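Local atomic coordinates of glutathione transferase (Phanerochaete chrysosporium, PDB entry 4F0C), a protein that probably conjugates reduced glutathione to electrophilic compounds, as glutathione transferases do, and here holds oxidized glutathione disulfide in its pocket. Residues Lys51-Asn55 against Val70-Ser74; Leu24-Leu30 against Ile81-Asp86; Leu145-Gly149 against Phe191-Phe197. One frame throughout, in Å; residues are numbered along the deposited sequence.

Contacts 1 and 2 belong to the thioredoxin-like N-terminal domain, contact 3 to the helical C-terminal domain. Strand 69-72 of contact 1 runs straight on into helix 74-85 of contact 2; the centres of contacts 1 and 2 lie about 19 Å apart, and that of contact 3 about 33 and 30 Å from them. Contact 2 is buried, aliphatic and helix on helix. Contact 1 is partly buried and mixed: a tryptophan, water and polar groups beside the bound glutathione disulfide. Contact 3 is a surface contact dominated by phenylalanines, with L145 beside them. Across the dimer, N55 of contact 1 is hydrogen-bonded to R146 of the second subunit, on the helix that carries contact 3 there.

Contact 1. Residues Lys51-Asn55 against Val70-Ser74. With GDS (oxidized glutathione disulfide), chain B; SO4 (sulfate ion), chain C.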
loop_
_atom_site.group_PDB
_atom_site.type_symbol
_atom_site.label_atom_id
_atom_site.label_comp_id
_atom_site.label_asym_id
_atom_site.label_seq_id
_atom_site.Cartn_x
_atom_site.Cartn_y
_atom_site.Cartn_z
ATOM N N LYS A 51 -15.683 -14.034 -4.423
ATOM C CA LYS A 51 -16.454 -13.436 -5.518
ATOM C C LYS A 51 -16.487 -11.910 -5.392
ATOM O O LYS A 51 -16.623 -11.195 -6.395
ATOM C CB LYS A 51 -17.870 -14.045 -5.621
ATOM C CG LYS A 51 -18.895 -13.517 -4.615
ATOM C CD LYS A 51 -20.224 -14.303 -4.753
ATOM C CE LYS A 51 -21.287 -13.798 -3.785
ATOM N NZ LYS A 51 -22.326 -14.813 -3.455
ATOM N N TYR A 52 -16.348 -11.414 -4.160
ATOM C CA TYR A 52 -16.238 -9.974 -3.905
ATOM C C TYR A 52 -14.800 -9.481 -3.909
ATOM O O TYR A 52 -14.522 -8.397 -4.395
ATOM C CB TYR A 52 -16.855 -9.618 -2.562
ATOM C CG TYR A 52 -18.340 -9.897 -2.531
ATOM C CD1 TYR A 52 -19.207 -9.208 -3.377
ATOM C CD2 TYR A 52 -18.869 -10.857 -1.686
ATOM C CE1 TYR A 52 -20.568 -9.464 -3.374
ATOM C CE2 TYR A 52 -20.242 -11.125 -1.677
ATOM C CZ TYR A 52 -21.075 -10.413 -2.516
ATOM O OH TYR A 52 -22.421 -10.652 -2.521
ATOM N N ASN A 53 -13.895 -10.263 -3.329
ATOM C CA ASN A 53 -12.480 -9.898 -3.328
ATOM C C ASN A 53 -11.623 -11.113 -3.627
ATOM O O ASN A 53 -11.498 -12.008 -2.785
ATOM C CB ASN A 53 -12.080 -9.258 -1.978
ATOM C CG ASN A 53 -10.608 -8.856 -1.946
ATOM O OD1 ASN A 53 -9.913 -9.044 -2.933
ATOM N ND2 ASN A 53 -10.140 -8.277 -0.824
ATOM N N PRO A 54 -11.019 -11.170 -4.833
ATOM C CA PRO A 54 -10.235 -12.374 -5.145
ATOM C C PRO A 54 -9.059 -12.548 -4.195
ATOM O O PRO A 54 -8.594 -13.681 -4.045
ATOM C CB PRO A 54 -9.735 -12.129 -6.580
ATOM C CG PRO A 54 -9.840 -10.621 -6.791
ATOM C CD PRO A 54 -11.007 -10.175 -5.929
ATOM N N ASN A 55 -8.591 -11.454 -3.591
ATOM C CA ASN A 55 -7.519 -11.494 -2.586
ATOM C C ASN A 55 -7.992 -12.175 -1.279
ATOM O O ASN A 55 -7.167 -12.628 -0.482
ATOM C CB ASN A 55 -6.951 -10.101 -2.290
ATOM C CG ASN A 55 -5.655 -10.156 -1.459
ATOM O OD1 ASN A 55 -4.848 -11.054 -1.657
ATOM N ND2 ASN A 55 -5.486 -9.235 -0.506
ATOM N N VAL A 70 -18.707 -3.038 -6.471
ATOM C CA VAL A 70 -17.855 -3.557 -5.385
ATOM C C VAL A 70 -16.454 -2.972 -5.448
ATOM O O VAL A 70 -15.849 -2.925 -6.517
ATOM C CB VAL A 70 -17.701 -5.108 -5.500
ATOM C CG1 VAL A 70 -16.681 -5.637 -4.462
ATOM C CG2 VAL A 70 -19.079 -5.820 -5.384
ATOM N N VAL A 71 -15.918 -2.559 -4.294
ATOM C CA VAL A 71 -14.529 -2.137 -4.195
ATOM C C VAL A 71 -13.884 -2.804 -2.970
ATOM O O VAL A 71 -14.515 -2.944 -1.912
ATOM C CB VAL A 71 -14.410 -0.589 -4.078
ATOM C CG1 VAL A 71 -12.929 -0.159 -3.995
ATOM C CG2 VAL A 71 -15.102 0.109 -5.274
ATOM N N TRP A 72 -12.641 -3.242 -3.121
ATOM C CA TRP A 72 -11.888 -3.765 -1.982
ATOM C C TRP A 72 -10.535 -3.025 -1.897
ATOM O O TRP A 72 -10.282 -2.146 -2.719
ATOM C CB TRP A 72 -11.774 -5.301 -2.060
ATOM C CG TRP A 72 -11.269 -5.865 -3.437
ATOM C CD1 TRP A 72 -12.044 -6.225 -4.546
ATOM C CD2 TRP A 72 -9.900 -6.147 -3.801
ATOM N NE1 TRP A 72 -11.208 -6.701 -5.568
ATOM C CE2 TRP A 72 -9.903 -6.656 -5.133
ATOM C CE3 TRP A 72 -8.674 -6.038 -3.119
ATOM C CZ2 TRP A 72 -8.725 -7.041 -5.797
ATOM C CZ3 TRP A 72 -7.496 -6.421 -3.784
ATOM C CH2 TRP A 72 -7.536 -6.914 -5.118
ATOM N N GLU A 73 -9.693 -3.397 -0.927
ATOM C CA GLU A 73 -8.591 -2.561 -0.424
ATOM C C GLU A 73 -9.191 -1.396 0.348
ATOM O O GLU A 73 -9.804 -0.492 -0.239
ATOM C CB GLU A 73 -7.616 -2.063 -1.509
ATOM C CG GLU A 73 -6.645 -3.148 -2.021
ATOM C CD GLU A 73 -5.767 -3.732 -0.907
ATOM O OE1 GLU A 73 -5.244 -2.973 -0.070
ATOM O OE2 GLU A 73 -5.614 -4.978 -0.860
ATOM N N SER A 74 -9.038 -1.434 1.666
ATOM C CA SER A 74 -9.571 -0.379 2.533
ATOM C C SER A 74 -9.324 1.046 2.002
ATOM O O SER A 74 -10.243 1.867 2.007
ATOM C CB SER A 74 -9.043 -0.520 3.985
ATOM O OG SER A 74 -7.612 -0.429 4.083
HETATM N N1 GDS B . -4.117 -3.902 2.245
HETATM C CA1 GDS B . -5.402 -4.531 2.737
HETATM C C1 GDS B . -6.478 -3.430 3.092
HETATM O OE1 GDS B . -6.090 -2.322 3.571
HETATM O OE2 GDS B . -7.679 -3.699 2.802
HETATM C CB1 GDS B . -5.166 -5.431 4.002
HETATM C CG1 GDS B . -6.489 -6.070 4.486
HETATM C CD1 GDS B . -6.184 -7.045 5.579
HETATM O O1 GDS B . -5.073 -7.264 6.031
HETATM N N2 GDS B . -7.297 -7.701 6.066
HETATM C CA2 GDS B . -7.189 -8.721 7.127
HETATM C C2 GDS B . -7.705 -10.048 6.626
HETATM O O2 GDS B . -8.738 -10.090 5.952
HETATM C CB2 GDS B . -8.097 -8.366 8.328
HETATM S SG2 GDS B . -7.402 -6.964 9.231
HETATM N N3 GDS B . -7.036 -11.151 7.021
HETATM C CA3 GDS B . -7.509 -12.444 6.611
HETATM C C3 GDS B . -6.360 -13.306 6.102
HETATM O OE3 GDS B . -6.571 -14.527 5.939
HETATM O OE4 GDS B . -5.312 -12.694 5.824
HETATM N N4 GDS B . -2.670 -6.559 7.410
HETATM C CA4 GDS B . -1.565 -5.781 6.831
HETATM C C4 GDS B . -2.135 -4.422 6.330
HETATM O OE5 GDS B . -3.110 -3.917 6.943
HETATM O OE6 GDS B . -1.551 -3.925 5.345
HETATM C C5 GDS B . -2.459 -7.391 8.481
HETATM O O5 GDS B . -1.364 -7.540 9.025
HETATM C CA5 GDS B . -3.657 -8.151 9.037
HETATM N N5 GDS B . -3.220 -9.430 9.663
HETATM C CB5 GDS B . -4.338 -7.248 10.071
HETATM S SG5 GDS B . -5.983 -7.917 10.528
HETATM C CA6 GDS B . -2.506 -13.004 7.715
HETATM C C6 GDS B . -0.968 -13.139 8.061
HETATM O OE7 GDS B . -0.394 -14.220 7.807
HETATM O OE8 GDS B . -0.415 -12.136 8.561
HETATM N N6 GDS B . -2.889 -14.009 6.723
HETATM C CB6 GDS B . -3.293 -13.143 9.051
HETATM C CG6 GDS B . -3.206 -11.886 9.930
HETATM C CD6 GDS B . -3.729 -10.663 9.188
HETATM O O6 GDS B . -4.551 -10.679 8.264
HETATM S S SO4 C . -11.962 -6.728 -9.860
HETATM O O1 SO4 C . -11.585 -6.582 -8.447
HETATM O O2 SO4 C . -13.149 -5.954 -10.152
HETATM O O3 SO4 C . -10.992 -6.144 -10.816
HETATM O O4 SO4 C . -12.109 -8.135 -10.104
HETATM O O HOH W 1 -7.354 -6.890 -0.107
#
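A loop of the thioredoxin-like domain lies along edge strand 69-72, where that strand hands over to the glutathione-binding helix 74-85. Y52 comes first: its CD1 packs 3.9 Å from V70 CG2, and its O sits 3.3 Å from W72 CD1. N53 makes an Asx turn, its OD1 accepting from N55 N at 2.8 Å. That same OD1 hangs over the indole face, 3.0 Å from W72 CD2, and N53 CB makes a CH-pi contact with the five-membered ring. P54 follows, CD 3.5 Å from W72 NE1, which is hydrogen-bonded at 2.9 Å to O1 of a sulfate ion, probably from the crystallisation liquor. N55 lays CB against W72 CZ3 at 4.0 Å, and its OD1 accepts a hydrogen bond from R146 of the second subunit. One water gathers N53 ND2, N55 ND2 and E73 OE2. E73 and S74 grip one γ-glutamyl end of the disulfide: GDS N1 donates to E73 OE1 at 2.7 Å, S74 N to GDS OE2 at 2.9 Å.

Contact 2. Residues Leu24-Leu30 against Ile81-Asp86; sequences LLRELGL and IVEKYD
I81 projects from helix 74-85 into a pocket of four leucines, L24, L25, L28 and L30, and buries more surface than any other residue here. Among the closest pairs, its CG2 (chi1 m) lies 3.7 Å from both L24 CD2 and L28 CD1 and 3.8 Å from L30 CD1; chi2 t extends I81 CD1 toward L25, 3.7 Å from L25 CD2. Both partners are α-helical, 24-28 against 81-85. The short axes run nearly parallel, crossing at -25° with a closest approach of 11.7 Å, a gap that branched side chains fill. In register, L25 CA faces I81 CA at 8.0 Å and L28 CA faces D86 CA at 7.5 Å. L25, L28 and L30 share the m, t rotamer; L24 is t, p, which brings its CD2 within 4.0 Å of V82 CG1. L28 CD2 approaches Y85 O and D86 OD1, each at 3.8 Å. Helix 18-28 closes in a Schellman motif: G29 takes phi 72°, with L30 N bonded to L25 O at 3.0 Å and G29 N to R26 O at 3.1 Å. The chain then turns extended at L30, setting its CD1 4.0 Å from Y85 CB. The polar ends have partners outside the two segments: Y85 OH is hydrogen-bonded to D63, and the D86 carboxylate to S92 and the backbone N of K90 and F91. L24 and V82 also touch I168 of helix 168-172, so this paired-helix layer meets the helical domain, as expected of the glutathione transferase fold, whose thioredoxin-like half sets two such helices between its sheet and the C-terminal domain.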
loop_
_atom_site.group_PDB
_atom_site.type_symbol
_atom_site.label_atom_id
_atom_site.label_comp_id
_atom_site.label_asym_id
_atom_site.label_seq_id
_atom_site.Cartn_x
_atom_site.Cartn_y
_atom_site.Cartn_z
ATOM N N LEU A 24 -15.199 6.497 8.116
ATOM C CA LEU A 24 -15.598 7.429 7.053
ATOM C C LEU A 24 -17.099 7.418 6.801
ATOM O O LEU A 24 -17.711 8.471 6.618
ATOM C CB LEU A 24 -14.821 7.166 5.741
ATOM C CG LEU A 24 -15.294 8.035 4.548
ATOM C CD1 LEU A 24 -15.011 9.515 4.864
ATOM C CD2 LEU A 24 -14.510 7.615 3.309
ATOM N N LEU A 25 -17.696 6.228 6.791
ATOM C CA LEU A 25 -19.142 6.138 6.560
ATOM C C LEU A 25 -19.905 6.876 7.676
ATOM O O LEU A 25 -20.883 7.578 7.403
ATOM C CB LEU A 25 -19.592 4.675 6.485
ATOM C CG LEU A 25 -19.128 3.903 5.235
ATOM C CD1 LEU A 25 -19.438 2.425 5.413
ATOM C CD2 LEU A 25 -19.787 4.426 3.964
ATOM N N ARG A 26 -19.452 6.717 8.925
ATOM C CA ARG A 26 -20.091 7.434 10.040
ATOM C C ARG A 26 -19.899 8.944 9.919
ATOM O O ARG A 26 -20.828 9.696 10.175
ATOM C CB ARG A 26 -19.581 6.948 11.400
ATOM C CG ARG A 26 -19.977 5.517 11.723
ATOM C CD ARG A 26 -19.517 5.040 13.134
ATOM N NE ARG A 26 -19.616 3.584 13.133
ATOM C CZ ARG A 26 -20.717 2.896 13.413
ATOM N NH1 ARG A 26 -21.820 3.512 13.833
ATOM N NH2 ARG A 26 -20.698 1.571 13.297
ATOM N N GLU A 27 -18.686 9.378 9.562
ATOM C CA GLU A 27 -18.395 10.814 9.382
ATOM C C GLU A 27 -19.328 11.449 8.350
ATOM O O GLU A 27 -19.789 12.577 8.525
ATOM C CB GLU A 27 -16.932 11.035 8.920
ATOM C CG GLU A 27 -15.874 10.803 10.001
ATOM C CD GLU A 27 -15.723 11.975 10.989
ATOM O OE1 GLU A 27 -16.634 12.809 11.114
ATOM O OE2 GLU A 27 -14.666 12.062 11.643
ATOM N N LEU A 28 -19.597 10.720 7.272
ATOM C CA LEU A 28 -20.444 11.238 6.190
ATOM C C LEU A 28 -21.930 10.988 6.407
ATOM O O LEU A 28 -22.752 11.444 5.617
ATOM C CB LEU A 28 -20.009 10.657 4.823
ATOM C CG LEU A 28 -18.758 11.328 4.239
ATOM C CD1 LEU A 28 -18.112 10.481 3.105
ATOM C CD2 LEU A 28 -19.095 12.749 3.756
ATOM N N GLY A 29 -22.280 10.252 7.459
ATOM C CA GLY A 29 -23.684 10.001 7.751
ATOM C C GLY A 29 -24.340 9.037 6.761
ATOM O O GLY A 29 -25.552 9.055 6.584
ATOM N N LEU A 30 -23.537 8.193 6.123
ATOM C CA LEU A 30 -24.028 7.260 5.098
ATOM C C LEU A 30 -24.591 5.977 5.720
ATOM O O LEU A 30 -24.132 5.544 6.774
ATOM C CB LEU A 30 -22.882 6.917 4.136
ATOM C CG LEU A 30 -22.434 8.096 3.249
ATOM C CD1 LEU A 30 -21.052 7.876 2.570
ATOM C CD2 LEU A 30 -23.515 8.392 2.199
ATOM N N ILE A 81 -15.530 6.224 -1.778
ATOM C CA ILE A 81 -16.576 6.903 -1.027
ATOM C C ILE A 81 -16.476 8.428 -1.153
ATOM O O ILE A 81 -17.496 9.116 -1.374
ATOM C CB ILE A 81 -16.562 6.483 0.445
ATOM C CG1 ILE A 81 -16.967 5.010 0.560
ATOM C CG2 ILE A 81 -17.568 7.359 1.262
ATOM C CD1 ILE A 81 -16.713 4.405 1.931
ATOM N N VAL A 82 -15.271 8.985 -1.012
ATOM C CA VAL A 82 -15.179 10.451 -1.123
ATOM C C VAL A 82 -15.359 10.964 -2.554
ATOM O O VAL A 82 -15.907 12.061 -2.748
ATOM C CB VAL A 82 -13.910 11.087 -0.475
ATOM C CG1 VAL A 82 -13.888 10.806 1.040
ATOM C CG2 VAL A 82 -12.612 10.619 -1.168
ATOM N N GLU A 83 -14.894 10.219 -3.552
ATOM C CA GLU A 83 -15.133 10.660 -4.921
ATOM C C GLU A 83 -16.634 10.769 -5.219
ATOM O O GLU A 83 -17.110 11.748 -5.821
ATOM C CB GLU A 83 -14.421 9.735 -5.917
ATOM C CG GLU A 83 -12.924 10.033 -5.998
ATOM C CD GLU A 83 -12.631 11.325 -6.763
ATOM O OE1 GLU A 83 -11.534 11.894 -6.590
ATOM O OE2 GLU A 83 -13.498 11.766 -7.545
ATOM N N LYS A 84 -17.394 9.779 -4.776
ATOM C CA LYS A 84 -18.798 9.736 -5.168
ATOM C C LYS A 84 -19.765 10.382 -4.187
ATOM O O LYS A 84 -20.852 10.782 -4.583
ATOM C CB LYS A 84 -19.237 8.282 -5.457
ATOM C CG LYS A 84 -18.783 7.799 -6.833
ATOM C CD LYS A 84 -19.437 6.470 -7.274
ATOM C CE LYS A 84 -20.957 6.477 -7.298
ATOM N NZ LYS A 84 -21.598 7.226 -8.428
ATOM N N TYR A 85 -19.378 10.470 -2.916
ATOM C CA TYR A 85 -20.316 10.840 -1.856
ATOM C C TYR A 85 -19.764 11.883 -0.863
ATOM O O TYR A 85 -20.303 12.049 0.239
ATOM C CB TYR A 85 -20.785 9.595 -1.087
ATOM C CG TYR A 85 -21.410 8.548 -2.002
ATOM C CD1 TYR A 85 -22.643 8.793 -2.621
ATOM C CD2 TYR A 85 -20.741 7.351 -2.288
ATOM C CE1 TYR A 85 -23.208 7.857 -3.469
ATOM C CE2 TYR A 85 -21.307 6.394 -3.127
ATOM C CZ TYR A 85 -22.540 6.666 -3.740
ATOM O OH TYR A 85 -23.141 5.738 -4.584
ATOM N N ASP A 86 -18.758 12.628 -1.293
ATOM C CA ASP A 86 -18.277 13.776 -0.516
ATOM C C ASP A 86 -18.199 15.021 -1.409
ATOM O O ASP A 86 -17.099 15.577 -1.633
ATOM C CB ASP A 86 -16.902 13.437 0.131
ATOM C CG ASP A 86 -16.405 14.538 1.077
ATOM O OD1 ASP A 86 -17.252 15.310 1.614
ATOM O OD2 ASP A 86 -15.180 14.594 1.319
#

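Contact 3. Residues Leu145-Gly149 against Phe191-Phe197; sequences LRVFG and FDFEKDF
An aromatic ring lies almost flat on a helix side chain: F148 CB sits 3.5 Å from the centroid of the F197 ring, 7° off its normal, a CH-pi contact. The F148 ring also stands edge-to-face on it, centroids 5.3 Å apart, planes at 63°. F148 belongs to helix 134-155, regular throughout 145-149, with G149 N bonded to L145 O at 2.8 Å. F191 and D192 are extended, 193-196 makes a single helical turn, and F197 (phi -140°, psi 70°) leaves it to stand at the N-cap of helix 198-209. The CA atoms of F148 and F197 are 6.9 Å apart. F148 (chi1 m, chi2 -8°) and F197 (chi1 m, chi2 -79°) point toward each other's segment. F197 CE1 comes 3.5 Å from the backbone N of G149, and F197 CZ lies 3.7 Å from L145 O. F191, chi1 t, meets F148 rim to rim, F191 CE1 to F148 CE2 at 3.7 Å, with planes at 30°; L145 CD2 touches F191 CD1 at 4.0 Å and F197 CE2 at 4.1 Å. F193 joins obliquely, its centroid 5.7 Å from that of F148. The contact ties helix 134-155 to the short turn before helix 198-209 in the all-helical C-terminal domain of the glutathione transferase fold, with F148 reaching inward against helices 96-126 and 174-184. D192 caps the turn, K195 N donating to D192 OD1 at 3.2 Å and D192 N to D196 OD2 at 2.9 Å. No hydrogen bond crosses, so the join rests on dispersion, CH-pi contact and shape fit, while the turn's carboxylates bond to its own backbone.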
loop_
_atom_site.group_PDB
_atom_site.type_symbol
_atom_site.label_atom_id
_atom_site.label_comp_id
_atom_site.label_asym_id
_atom_site.label_seq_id
_atom_site.Cartn_x
_atom_site.Cartn_y
_atom_site.Cartn_z
ATOM N N LEU A 145 7.932 2.723 15.486
ATOM C CA LEU A 145 8.524 3.969 16.014
ATOM C C LEU A 145 9.086 4.818 14.880
ATOM O O LEU A 145 9.050 6.064 14.944
ATOM C CB LEU A 145 9.621 3.671 17.039
ATOM C CG LEU A 145 9.216 2.835 18.259
ATOM C CD1 LEU A 145 10.372 2.747 19.263
ATOM C CD2 LEU A 145 7.982 3.484 18.895
ATOM N N ARG A 146 9.629 4.156 13.853
ATOM C CA ARG A 146 10.189 4.901 12.723
ATOM C C ARG A 146 9.068 5.662 12.005
ATOM O O ARG A 146 9.211 6.859 11.660
ATOM C CB ARG A 146 10.937 4.004 11.728
ATOM C CG ARG A 146 11.809 4.812 10.723
ATOM C CD ARG A 146 12.208 3.978 9.471
ATOM N NE ARG A 146 11.036 3.610 8.681
ATOM C CZ ARG A 146 10.457 4.402 7.778
ATOM N NH1 ARG A 146 10.932 5.636 7.535
ATOM N NH2 ARG A 146 9.395 3.957 7.126
ATOM N N VAL A 147 7.952 4.977 11.770
ATOM C CA VAL A 147 6.807 5.596 11.120
ATOM C C VAL A 147 6.257 6.738 11.985
ATOM O O VAL A 147 5.925 7.797 11.457
ATOM C CB VAL A 147 5.711 4.561 10.791
ATOM C CG1 VAL A 147 4.342 5.232 10.402
ATOM C CG2 VAL A 147 6.238 3.583 9.671
ATOM N N PHE A 148 6.160 6.510 13.293
ATOM C CA PHE A 148 5.802 7.595 14.219
ATOM C C PHE A 148 6.746 8.801 14.057
ATOM O O PHE A 148 6.295 9.949 14.051
ATOM C CB PHE A 148 5.875 7.126 15.674
ATOM C CG PHE A 148 4.694 6.298 16.122
ATOM C CD1 PHE A 148 3.567 6.149 15.319
ATOM C CD2 PHE A 148 4.719 5.662 17.369
ATOM C CE1 PHE A 148 2.493 5.375 15.754
ATOM C CE2 PHE A 148 3.646 4.889 17.802
ATOM C CZ PHE A 148 2.536 4.750 17.002
ATOM N N GLY A 149 8.046 8.536 13.943
ATOM C CA GLY A 149 9.047 9.594 13.725
ATOM C C GLY A 149 8.787 10.379 12.435
ATOM O O GLY A 149 8.864 11.618 12.395
ATOM N N PHE A 191 8.095 3.271 25.959
ATOM C CA PHE A 191 7.246 4.046 25.048
ATOM C C PHE A 191 6.217 4.883 25.796
ATOM O O PHE A 191 5.500 4.372 26.645
ATOM C CB PHE A 191 6.496 3.115 24.089
ATOM C CG PHE A 191 5.491 3.831 23.208
ATOM C CD1 PHE A 191 5.921 4.574 22.109
ATOM C CD2 PHE A 191 4.122 3.767 23.479
ATOM C CE1 PHE A 191 5.000 5.234 21.273
ATOM C CE2 PHE A 191 3.200 4.445 22.663
ATOM C CZ PHE A 191 3.634 5.165 21.560
ATOM N N ASP A 192 6.155 6.168 25.469
ATOM C CA ASP A 192 5.170 7.081 26.039
ATOM C C ASP A 192 4.740 7.939 24.845
ATOM O O ASP A 192 5.541 8.709 24.334
ATOM C CB ASP A 192 5.808 7.934 27.156
ATOM C CG ASP A 192 4.800 8.866 27.850
ATOM O OD1 ASP A 192 4.057 9.599 27.162
ATOM O OD2 ASP A 192 4.758 8.886 29.095
ATOM N N PHE A 193 3.513 7.751 24.360
ATOM C CA PHE A 193 3.075 8.347 23.093
ATOM C C PHE A 193 3.249 9.874 23.117
ATOM O O PHE A 193 3.907 10.445 22.240
ATOM C CB PHE A 193 1.596 7.990 22.853
ATOM C CG PHE A 193 1.073 8.307 21.468
ATOM C CD1 PHE A 193 1.907 8.408 20.364
ATOM C CD2 PHE A 193 -0.300 8.481 21.284
ATOM C CE1 PHE A 193 1.375 8.686 19.099
ATOM C CE2 PHE A 193 -0.834 8.751 20.045
ATOM C CZ PHE A 193 -0.008 8.844 18.940
ATOM N N GLU A 194 2.639 10.529 24.102
ATOM C CA GLU A 194 2.721 11.992 24.177
ATOM C C GLU A 194 4.145 12.536 24.349
ATOM O O GLU A 194 4.518 13.514 23.695
ATOM C CB GLU A 194 1.810 12.570 25.257
ATOM C CG GLU A 194 1.847 14.126 25.252
ATOM C CD GLU A 194 0.861 14.735 26.218
ATOM O OE1 GLU A 194 0.133 13.961 26.886
ATOM O OE2 GLU A 194 0.814 15.984 26.302
ATOM N N LYS A 195 4.948 11.914 25.211
ATOM C CA LYS A 195 6.326 12.380 25.393
ATOM C C LYS A 195 7.191 12.150 24.164
ATOM O O LYS A 195 8.000 13.011 23.776
ATOM C CB LYS A 195 6.989 11.714 26.623
ATOM C CG LYS A 195 6.531 12.276 27.931
ATOM C CD LYS A 195 7.186 11.563 29.107
ATOM C CE LYS A 195 6.668 12.158 30.412
ATOM N NZ LYS A 195 7.224 11.471 31.591
ATOM N N ASP A 196 7.034 10.975 23.556
ATOM C CA ASP A 196 7.935 10.542 22.514
ATOM C C ASP A 196 7.563 11.111 21.148
ATOM O O ASP A 196 8.442 11.326 20.305
ATOM C CB ASP A 196 7.995 9.005 22.434
ATOM C CG ASP A 196 8.557 8.357 23.702
ATOM O OD1 ASP A 196 9.173 9.058 24.533
ATOM O OD2 ASP A 196 8.385 7.129 23.865
ATOM N N PHE A 197 6.258 11.299 20.906
ATOM C CA PHE A 197 5.780 11.808 19.625
ATOM C C PHE A 197 4.646 12.799 19.837
ATOM O O PHE A 197 3.492 12.481 19.524
ATOM C CB PHE A 197 5.322 10.630 18.749
ATOM C CG PHE A 197 6.417 9.602 18.542
ATOM C CD1 PHE A 197 7.414 9.826 17.612
ATOM C CD2 PHE A 197 6.464 8.440 19.302
ATOM C CE1 PHE A 197 8.453 8.890 17.427
ATOM C CE2 PHE A 197 7.498 7.500 19.127
ATOM C CZ PHE A 197 8.486 7.733 18.190
#